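Local coordinates for protein insect group II chitinase (Ostrinia furnacalis, PDB 5Y2B) that probably hydrolyses chitin as a family 18 glycosyl hydrolase of group II from an insect, and binds N-acetylglucosamine sugars in its cleft, at residues 13-18 / 39-44; 80-85 / 122-127. All coordinates share one frame; numbering follows the deposited sequence.

Contact 1: 13-18 / 39-44; sequences YTNWSW and IVYGFA. With NAG (2-acetamido-2-deoxy-beta-D-glucopyranose), chain B; NAG (2-acetamido-2-deoxy-beta-D-glucopyranose), chain C.
Trp16 meets Phe43 near the plane of the indole, at its edge, with Trp16 CZ3 3.8 Å from Phe43 CD2. Trp16 and Phe43 line the sugar cleft at the C-terminal end of strands 8-14 and 38-46, parallel neighbours in the TIM barrel. One indole face carries the NAG of chain B, whose N2 lies 3.5 Å from Trp16 CE3. Thr14 CB lies on the opposite face. Trp16 CG sits between its backbone N and carbonyl carbon (chi1 64°), which folds the ring back over Thr14. The acetamido methyl C8 of the same sugar reaches the edge of the Phe43 ring. On the other side of the strands, Tyr13 and Tyr41 run side by side. Tyr13 CD2 lies over one face of the Tyr41 ring, and the ring planes are 47° apart. The Asn15 amide crosses Tyr41 almost at a right angle. Asn15 ND2 and Tyr41 OH both bond to Asp60, while Thr14 OG1 bonds to Asp349. A cis peptide precedes Phe43. Three backbone bonds join the segments: Tyr13 N to Val40 O, Gly42 N to Tyr13 O at 2.7 Å, and Asn15 N to Gly42 O at 2.9 Å.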
ATOM      1  N   TYR A  13       4.528   4.287   6.563  1.00 19.37           N
ATOM      2  CA  TYR A  13       4.194   5.333   7.523  1.00 20.66           C
ATOM      3  C   TYR A  13       3.514   6.478   6.758  1.00 20.52           C
ATOM      4  O   TYR A  13       3.904   6.776   5.628  1.00 20.01           O
ATOM      5  CB  TYR A  13       5.490   5.820   8.220  1.00 23.20           C
ATOM      6  CG  TYR A  13       5.278   7.086   8.975  1.00 20.69           C
ATOM      7  CD1 TYR A  13       4.789   7.052  10.277  1.00 19.92           C
ATOM      8  CD2 TYR A  13       5.503   8.318   8.373  1.00 18.37           C
ATOM      9  CE1 TYR A  13       4.519   8.200  10.957  1.00 23.21           C
ATOM     10  CE2 TYR A  13       5.257   9.490   9.062  1.00 22.76           C
ATOM     11  CZ  TYR A  13       4.762   9.411  10.356  1.00 24.29           C
ATOM     12  OH  TYR A  13       4.512  10.536  11.070  1.00 26.98           O
ATOM     13  N   THR A  14       2.493   7.118   7.335  1.00 16.96           N
ATOM     14  CA  THR A  14       1.841   8.222   6.625  1.00 20.43           C
ATOM     15  C   THR A  14       1.880   9.488   7.470  1.00 23.10           C
ATOM     16  O   THR A  14       1.491   9.463   8.641  1.00 17.72           O
ATOM     17  CB  THR A  14       0.390   7.919   6.236  1.00 21.74           C
ATOM     18  OG1 THR A  14      -0.413   7.759   7.413  1.00 24.46           O
ATOM     19  CG2 THR A  14       0.298   6.653   5.371  1.00 17.22           C
ATOM     20  N   ASN A  15       2.364  10.596   6.888  1.00 20.50           N
ATOM     21  CA  ASN A  15       2.523  11.759   7.740  1.00 21.97           C
ATOM     22  C   ASN A  15       1.176  12.370   8.149  1.00 27.62           C
ATOM     23  O   ASN A  15       1.110  13.035   9.190  1.00 25.94           O
ATOM     24  CB  ASN A  15       3.445  12.810   7.102  1.00 19.83           C
ATOM     25  CG  ASN A  15       2.957  13.335   5.778  1.00 21.52           C
ATOM     26  OD1 ASN A  15       1.881  12.994   5.314  1.00 22.72           O
ATOM     27  ND2 ASN A  15       3.765  14.152   5.158  1.00 23.94           N
ATOM     28  N   TRP A  16       0.087  12.114   7.415  1.00 17.71           N
ATOM     29  CA  TRP A  16      -1.168  12.767   7.766  1.00 25.07           C
ATOM     30  C   TRP A  16      -1.941  12.047   8.868  1.00 25.17           C
ATOM     31  O   TRP A  16      -2.978  12.563   9.326  1.00 22.50           O
ATOM     32  CB  TRP A  16      -2.053  12.909   6.518  1.00 26.39           C
ATOM     33  CG  TRP A  16      -2.476  11.607   5.938  1.00 28.63           C
ATOM     34  CD1 TRP A  16      -3.607  10.894   6.257  1.00 25.28           C
ATOM     35  CD2 TRP A  16      -1.777  10.825   4.937  1.00 25.39           C
ATOM     36  NE1 TRP A  16      -3.659   9.748   5.513  1.00 25.89           N
ATOM     37  CE2 TRP A  16      -2.562   9.675   4.694  1.00 24.61           C
ATOM     38  CE3 TRP A  16      -0.586  11.004   4.209  1.00 23.24           C
ATOM     39  CZ2 TRP A  16      -2.194   8.700   3.763  1.00 25.91           C
ATOM     40  CZ3 TRP A  16      -0.219  10.035   3.281  1.00 26.72           C
ATOM     41  CH2 TRP A  16      -1.028   8.892   3.067  1.00 27.07           C
ATOM     42  N   SER A  17      -1.476  10.883   9.314  1.00 21.43           N
ATOM     43  CA  SER A  17      -2.162  10.205  10.405  1.00 20.11           C
ATOM     44  C   SER A  17      -1.966  10.926  11.738  1.00 21.38           C
ATOM     45  O   SER A  17      -2.588  10.542  12.735  1.00 22.08           O
ATOM     46  CB  SER A  17      -1.667   8.759  10.496  1.00 19.48           C
ATOM     47  OG  SER A  17      -0.257   8.795  10.515  1.00 20.28           O
ATOM     48  N   TRP A  18      -1.090  11.929  11.777  1.00 21.26           N
ATOM     49  CA  TRP A  18      -0.975  12.846  12.904  1.00 25.38           C
ATOM     50  C   TRP A  18      -2.239  13.677  13.105  1.00 26.49           C
ATOM     51  O   TRP A  18      -2.566  14.067  14.233  1.00 22.93           O
ATOM     52  CB  TRP A  18       0.201  13.782  12.636  1.00 25.13           C
ATOM     53  CG  TRP A  18       0.667  14.618  13.799  1.00 35.32           C
ATOM     54  CD1 TRP A  18       0.721  14.255  15.113  1.00 32.59           C
ATOM     55  CD2 TRP A  18       1.217  15.940  13.724  1.00 37.99           C
ATOM     56  NE1 TRP A  18       1.256  15.278  15.867  1.00 35.96           N
ATOM     57  CE2 TRP A  18       1.566  16.322  15.041  1.00 33.26           C
ATOM     58  CE3 TRP A  18       1.483  16.819  12.666  1.00 36.99           C
ATOM     59  CZ2 TRP A  18       2.143  17.557  15.332  1.00 40.34           C
ATOM     60  CZ3 TRP A  18       2.077  18.053  12.952  1.00 36.10           C
ATOM     61  CH2 TRP A  18       2.386  18.413  14.281  1.00 42.71           C
ATOM     62  N   ILE A  39      10.753   0.775   6.540  1.00 20.47           N
ATOM     63  CA  ILE A  39       9.691   1.756   6.701  1.00 19.10           C
ATOM     64  C   ILE A  39       9.744   2.693   5.501  1.00 21.42           C
ATOM     65  O   ILE A  39      10.829   3.149   5.105  1.00 20.08           O
ATOM     66  CB  ILE A  39       9.824   2.512   8.032  1.00 20.02           C
ATOM     67  CG1 ILE A  39       9.541   1.563   9.198  1.00 18.65           C
ATOM     68  CG2 ILE A  39       8.897   3.717   8.079  1.00 15.82           C
ATOM     69  CD1 ILE A  39      10.192   2.057  10.538  1.00 25.33           C
ATOM     70  N   VAL A  40       8.579   2.961   4.913  1.00 17.38           N
ATOM     71  CA  VAL A  40       8.467   3.838   3.755  1.00 17.80           C
ATOM     72  C   VAL A  40       7.582   5.002   4.160  1.00 20.42           C
ATOM     73  O   VAL A  40       6.462   4.805   4.670  1.00 15.68           O
ATOM     74  CB  VAL A  40       7.905   3.112   2.522  1.00 17.84           C
ATOM     75  CG1 VAL A  40       7.783   4.073   1.371  1.00 19.33           C
ATOM     76  CG2 VAL A  40       8.848   2.018   2.116  1.00 16.57           C
ATOM     77  N   TYR A  41       8.123   6.209   4.005  1.00 18.18           N
ATOM     78  CA  TYR A  41       7.481   7.430   4.457  1.00 18.61           C
ATOM     79  C   TYR A  41       6.570   7.942   3.346  1.00 17.65           C
ATOM     80  O   TYR A  41       7.052   8.297   2.267  1.00 16.10           O
ATOM     81  CB  TYR A  41       8.554   8.450   4.808  1.00 21.15           C
ATOM     82  CG  TYR A  41       8.041   9.682   5.534  1.00 17.61           C
ATOM     83  CD1 TYR A  41       7.318  10.642   4.866  1.00 17.87           C
ATOM     84  CD2 TYR A  41       8.370   9.912   6.875  1.00 16.44           C
ATOM     85  CE1 TYR A  41       6.892  11.787   5.508  1.00 18.09           C
ATOM     86  CE2 TYR A  41       7.963  11.058   7.528  1.00 18.42           C
ATOM     87  CZ  TYR A  41       7.200  11.975   6.830  1.00 18.22           C
ATOM     88  OH  TYR A  41       6.766  13.095   7.453  1.00 21.38           O
ATOM     89  N   GLY A  42       5.261   7.955   3.584  1.00 14.45           N
ATOM     90  CA  GLY A  42       4.323   8.575   2.645  1.00 22.11           C
ATOM     91  C   GLY A  42       3.887   9.933   3.160  1.00 18.06           C
ATOM     92  O   GLY A  42       3.470  10.052   4.309  1.00 18.98           O
ATOM     93  N   PHE A  43       4.012  10.966   2.325  1.00 20.01           N
ATOM     94  CA  PHE A  43       4.486  10.958   0.955  1.00 20.07           C
ATOM     95  C   PHE A  43       5.226  12.280   0.769  1.00 23.51           C
ATOM     96  O   PHE A  43       4.789  13.299   1.321  1.00 19.45           O
ATOM     97  CB  PHE A  43       3.320  10.892  -0.070  1.00 18.02           C
ATOM     98  CG  PHE A  43       2.785   9.506  -0.323  1.00 20.24           C
ATOM     99  CD1 PHE A  43       3.564   8.550  -0.938  1.00 16.66           C
ATOM    100  CD2 PHE A  43       1.481   9.171   0.047  1.00 24.18           C
ATOM    101  CE1 PHE A  43       3.091   7.268  -1.142  1.00 20.10           C
ATOM    102  CE2 PHE A  43       0.982   7.907  -0.174  1.00 19.92           C
ATOM    103  CZ  PHE A  43       1.787   6.947  -0.768  1.00 25.05           C
ATOM    104  N   ALA A  44       6.337  12.275   0.023  1.00 18.31           N
ATOM    105  CA  ALA A  44       6.798  13.487  -0.658  1.00 22.58           C
ATOM    106  C   ALA A  44       6.034  13.625  -1.983  1.00 19.51           C
ATOM    107  O   ALA A  44       5.477  12.647  -2.490  1.00 19.50           O
ATOM    108  CB  ALA A  44       8.314  13.421  -0.907  1.00 17.93           C
TER
HETATM  109  C1  NAG B   6      -4.679  11.463   2.185  1.00 37.17           C
HETATM  110  C2  NAG B   6      -3.958  12.778   2.126  1.00 38.13           C
HETATM  111  C3  NAG B   6      -4.142  13.539   3.444  1.00 40.28           C
HETATM  112  C4  NAG B   6      -5.619  13.643   3.825  1.00 41.28           C
HETATM  113  C5  NAG B   6      -6.290  12.258   3.767  1.00 48.89           C
HETATM  114  C6  NAG B   6      -7.804  12.324   3.915  1.00 51.25           C
HETATM  115  C7  NAG B   6      -1.904  13.109   0.787  1.00 42.47           C
HETATM  116  C8  NAG B   6      -0.414  12.816   0.704  1.00 35.35           C
HETATM  117  N2  NAG B   6      -2.540  12.587   1.842  1.00 37.74           N
HETATM  118  O3  NAG B   6      -3.543  14.817   3.329  1.00 40.38           O
HETATM  119  O4  NAG B   6      -5.752  13.987   5.199  1.00 41.85           O
HETATM  120  O5  NAG B   6      -6.018  11.659   2.509  1.00 41.12           O
HETATM  121  O6  NAG B   6      -8.353  11.045   4.176  1.00 43.42           O
HETATM  122  O7  NAG B   6      -2.499  13.782  -0.063  1.00 36.69           O
HETATM  123  C1  NAG C   4      -2.415   3.170  -2.635  0.80 38.50           C
HETATM  124  C2  NAG C   4      -1.413   4.353  -2.413  0.80 33.70           C
HETATM  125  C3  NAG C   4      -1.947   5.369  -1.395  0.80 34.83           C
HETATM  126  C4  NAG C   4      -3.392   5.038  -1.029  0.80 37.17           C
HETATM  127  C5  NAG C   4      -3.505   3.607  -0.506  0.80 36.52           C
HETATM  128  C6  NAG C   4      -4.942   3.172  -0.353  0.80 36.96           C
HETATM  129  C7  NAG C   4       0.252   2.815  -1.388  0.80 36.03           C
HETATM  130  C8  NAG C   4       1.756   2.530  -1.234  0.80 27.75           C
HETATM  131  N2  NAG C   4      -0.062   3.919  -2.096  0.80 31.32           N
HETATM  132  O3  NAG C   4      -1.841   6.661  -1.990  0.80 26.09           O
HETATM  133  O4  NAG C   4      -3.839   5.787   0.097  0.80 45.67           O
HETATM  134  O5  NAG C   4      -2.875   2.662  -1.367  0.80 37.87           O
HETATM  135  O6  NAG C   4      -4.993   1.853   0.148  0.80 32.70           O
HETATM  136  O7  NAG C   4      -0.612   2.074  -0.868  0.80 28.87           O

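Contact 2: 80-85 / 122-127. With NAG (2-acetamido-2-deoxy-beta-D-glucopyranose), chain C.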
ATOM      1  N   SER A  80      12.939   4.424   3.776  1.00 17.51           N
ATOM      2  CA  SER A  80      12.864   5.100   2.484  1.00 20.95           C
ATOM      3  C   SER A  80      11.804   6.198   2.497  1.00 21.55           C
ATOM      4  O   SER A  80      10.878   6.180   3.314  1.00 20.88           O
ATOM      5  CB  SER A  80      12.520   4.121   1.348  1.00 22.18           C
ATOM      6  OG  SER A  80      13.521   3.146   1.158  1.00 21.33           O
ATOM      7  N   LEU A  81      11.922   7.125   1.542  1.00 18.44           N
ATOM      8  CA  LEU A  81      10.936   8.170   1.316  1.00 17.13           C
ATOM      9  C   LEU A  81      10.114   7.832   0.074  1.00 19.44           C
ATOM     10  O   LEU A  81      10.675   7.645  -1.010  1.00 20.28           O
ATOM     11  CB  LEU A  81      11.603   9.540   1.157  1.00 19.64           C
ATOM     12  CG  LEU A  81      10.674  10.722   0.835  1.00 19.78           C
ATOM     13  CD1 LEU A  81       9.641  10.977   1.932  1.00 17.29           C
ATOM     14  CD2 LEU A  81      11.488  11.958   0.610  1.00 21.88           C
ATOM     15  N   ALA A  82       8.786   7.768   0.213  1.00 16.20           N
ATOM     16  CA  ALA A  82       7.943   7.546  -0.952  1.00 15.03           C
ATOM     17  C   ALA A  82       7.597   8.862  -1.647  1.00 19.94           C
ATOM     18  O   ALA A  82       7.269   9.869  -1.007  1.00 20.96           O
ATOM     19  CB  ALA A  82       6.664   6.794  -0.579  1.00 15.05           C
ATOM     20  N   LEU A  83       7.615   8.829  -2.974  1.00 17.63           N
ATOM     21  CA  LEU A  83       7.264   9.975  -3.791  1.00 18.06           C
ATOM     22  C   LEU A  83       5.990   9.633  -4.536  1.00 20.35           C
ATOM     23  O   LEU A  83       5.931   8.608  -5.230  1.00 20.40           O
ATOM     24  CB  LEU A  83       8.395  10.334  -4.767  1.00 19.98           C
ATOM     25  CG  LEU A  83       8.049  11.306  -5.901  1.00 20.96           C
ATOM     26  CD1 LEU A  83       7.889  12.735  -5.386  1.00 19.75           C
ATOM     27  CD2 LEU A  83       9.138  11.257  -6.982  1.00 25.64           C
ATOM     28  N   GLY A  84       4.965  10.469  -4.369  1.00 21.47           N
ATOM     29  CA  GLY A  84       3.758  10.324  -5.147  1.00 17.21           C
ATOM     30  C   GLY A  84       2.543  10.014  -4.309  1.00 20.48           C
ATOM     31  O   GLY A  84       2.126  10.841  -3.493  1.00 20.42           O
ATOM     32  N   GLY A  85       1.965   8.823  -4.502  1.00 17.95           N
ATOM     33  CA  GLY A  85       0.710   8.460  -3.878  1.00 21.59           C
ATOM     34  C   GLY A  85      -0.484   8.825  -4.751  1.00 18.17           C
ATOM     35  O   GLY A  85      -0.375   9.550  -5.729  1.00 20.26           O
ATOM     36  N   GLY A 122      16.673   5.273   0.931  1.00 19.53           N
ATOM     37  CA  GLY A 122      16.250   5.018  -0.421  1.00 20.12           C
ATOM     38  C   GLY A 122      15.014   5.814  -0.766  1.00 19.73           C
ATOM     39  O   GLY A 122      14.480   6.579   0.046  1.00 20.25           O
ATOM     40  N   LEU A 123      14.591   5.625  -2.014  1.00 21.89           N
ATOM     41  CA  LEU A 123      13.410   6.223  -2.601  1.00 16.00           C
ATOM     42  C   LEU A 123      12.411   5.142  -2.982  1.00 18.71           C
ATOM     43  O   LEU A 123      12.792   4.087  -3.497  1.00 19.45           O
ATOM     44  CB  LEU A 123      13.785   7.005  -3.851  1.00 18.07           C
ATOM     45  CG  LEU A 123      12.654   7.783  -4.535  1.00 22.55           C
ATOM     46  CD1 LEU A 123      12.135   8.946  -3.639  1.00 18.71           C
ATOM     47  CD2 LEU A 123      13.212   8.294  -5.797  1.00 20.09           C
ATOM     48  N   ASP A 124      11.131   5.436  -2.779  1.00 19.28           N
ATOM     49  CA  ASP A 124      10.036   4.581  -3.221  1.00 23.19           C
ATOM     50  C   ASP A 124       9.163   5.392  -4.180  1.00 22.09           C
ATOM     51  O   ASP A 124       8.672   6.474  -3.823  1.00 22.94           O
ATOM     52  CB  ASP A 124       9.243   4.043  -2.004  1.00 20.68           C
ATOM     53  CG  ASP A 124       8.172   3.002  -2.394  1.00 22.46           C
ATOM     54  OD1 ASP A 124       8.499   1.978  -3.031  1.00 25.01           O
ATOM     55  OD2 ASP A 124       6.976   3.182  -2.050  1.00 27.16           O
ATOM     56  N   LEU A 125       9.029   4.896  -5.404  1.00 18.49           N
ATOM     57  CA  LEU A 125       8.222   5.502  -6.451  1.00 24.02           C
ATOM     58  C   LEU A 125       6.769   5.060  -6.322  1.00 18.66           C
ATOM     59  O   LEU A 125       6.474   3.869  -6.456  1.00 23.82           O
ATOM     60  CB  LEU A 125       8.744   5.063  -7.814  1.00 22.63           C
ATOM     61  CG  LEU A 125      10.169   5.486  -8.124  1.00 23.48           C
ATOM     62  CD1 LEU A 125      10.514   5.052  -9.527  1.00 21.24           C
ATOM     63  CD2 LEU A 125      10.256   6.985  -8.019  1.00 20.94           C
ATOM     64  N   ASP A 126       5.856   6.001  -6.116  1.00 18.51           N
ATOM     65  CA  ASP A 126       4.452   5.615  -5.983  1.00 21.23           C
ATOM     66  C   ASP A 126       3.581   6.442  -6.918  1.00 22.46           C
ATOM     67  O   ASP A 126       2.581   7.053  -6.520  1.00 16.59           O
ATOM     68  CB  ASP A 126       3.982   5.709  -4.534  1.00 21.46           C
ATOM     69  CG  ASP A 126       2.618   5.000  -4.328  1.00 35.19           C
ATOM     70  OD1 ASP A 126       2.067   4.467  -5.326  1.00 31.90           O
ATOM     71  OD2 ASP A 126       2.085   4.956  -3.191  1.00 35.34           O
ATOM     72  N   TRP A 127       3.951   6.452  -8.200  1.00 26.45           N
ATOM     73  CA  TRP A 127       3.148   7.139  -9.206  1.00 23.64           C
ATOM     74  C   TRP A 127       2.027   6.189  -9.598  1.00 22.54           C
ATOM     75  O   TRP A 127       2.296   5.066 -10.033  1.00 20.18           O
ATOM     76  CB  TRP A 127       3.997   7.539 -10.424  1.00 23.91           C
ATOM     77  CG  TRP A 127       3.203   8.137 -11.606  1.00 21.75           C
ATOM     78  CD1 TRP A 127       1.931   8.684 -11.573  1.00 23.50           C
ATOM     79  CD2 TRP A 127       3.634   8.221 -12.979  1.00 22.06           C
ATOM     80  NE1 TRP A 127       1.566   9.106 -12.832  1.00 23.29           N
ATOM     81  CE2 TRP A 127       2.583   8.829 -13.712  1.00 21.41           C
ATOM     82  CE3 TRP A 127       4.807   7.837 -13.658  1.00 18.91           C
ATOM     83  CZ2 TRP A 127       2.664   9.061 -15.097  1.00 20.90           C
ATOM     84  CZ3 TRP A 127       4.897   8.089 -15.011  1.00 22.54           C
ATOM     85  CH2 TRP A 127       3.822   8.688 -15.723  1.00 21.99           C
TER
HETATM   86  C1  NAG C   4      -2.415   3.170  -2.635  0.80 38.50           C
HETATM   87  C2  NAG C   4      -1.413   4.353  -2.413  0.80 33.70           C
HETATM   88  C3  NAG C   4      -1.947   5.369  -1.395  0.80 34.83           C
HETATM   89  C4  NAG C   4      -3.392   5.038  -1.029  0.80 37.17           C
HETATM   90  C5  NAG C   4      -3.505   3.607  -0.506  0.80 36.52           C
HETATM   91  C6  NAG C   4      -4.942   3.172  -0.353  0.80 36.96           C
HETATM   92  C7  NAG C   4       0.252   2.815  -1.388  0.80 36.03           C
HETATM   93  C8  NAG C   4       1.756   2.530  -1.234  0.80 27.75           C
HETATM   94  N2  NAG C   4      -0.062   3.919  -2.096  0.80 31.32           N
HETATM   95  O3  NAG C   4      -1.841   6.661  -1.990  0.80 26.09           O
HETATM   96  O4  NAG C   4      -3.839   5.787   0.097  0.80 45.67           O
HETATM   97  O5  NAG C   4      -2.875   2.662  -1.367  0.80 37.87           O
HETATM   98  O6  NAG C   4      -4.993   1.853   0.148  0.80 32.70           O
HETATM   99  O7  NAG C   4      -0.612   2.074  -0.868  0.80 28.87           O
HETATM  100  O   HOH W   1      13.201   2.344  -1.311  1.00 15.71           O
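Strands 80-84 and 122-126 run parallel, with their directions 27° apart. Leu81 pairs with Leu123, Ala82 with Asp124 and Leu83 with Leu125. Five backbone bonds hold them, from Leu81 N to Gly122 O at one end to Gly85 N to Asp126 O at the other. Leu83 is gripped twice: its N bonds to Asp124 O (2.7 Å) and its O takes Asp126 N (2.8 Å). Gly84 adopts a backbone shape that suits glycine. A side chain there would run into Asp126 O.

Residues 122-127 belong to the DxxDxDxE motif of family 18, whose glutamate position is Glu128. Asp126 CG is anti to the backbone N (chi1 -167°), and the carboxylate reaches the NAG of chain C. The sugar N2 donates to Asp126 OD2 over 2.6 Å, nearly straight at 162°. This fits the family's known use of the acetamido group in catalysis. With an alanine in place of Asp126 the sugar N2 is likely to lose its acceptor, and the acetamido group would be freer to turn. Asp124 is held on both oxygens, OD1 by Ser167 and OD2 by Tyr12, and its OD2 lies 3.9 Å from Ala82 CB. On the other face Leu123 CD1 packs 4.1 Å from Leu83 CB. A water bonds to Ser80 OG (2.6 Å) and weakly to Leu123 O.

The leucine face is covered by helices 101-118 and 143-159. Ala82 and Asp124 lie on the face toward the barrel interior. There Ala82 touches Val40 and Phe43 of strand 38-46, and Asp124 touches Val40. Asp126 touches Phe43.

Overall arrangement
The two contacts join consecutive parts of one barrel wall, and their centres lie 10 Å apart. Strand 38-46 of contact 1 is the neighbour of strand 78-84 of contact 2. Tyr41 O and Ala82 N are 2.7 Å apart, and Ala44 N and Ala82 O 2.8 Å, both probable hydrogen bonds. At the sugar cleft Phe43 CZ packs 3.2 Å from Asp126 OD2. Both contacts touch the NAG of chain C: Phe43 CE2 comes within 3.6 Å of its O3, as does Gly85 CA. Contact 1 therefore gives this part of the cleft an aromatic wall, and contact 2 adds the acidic motif. Tyr198 and Tyr251 also bond to bound NAG.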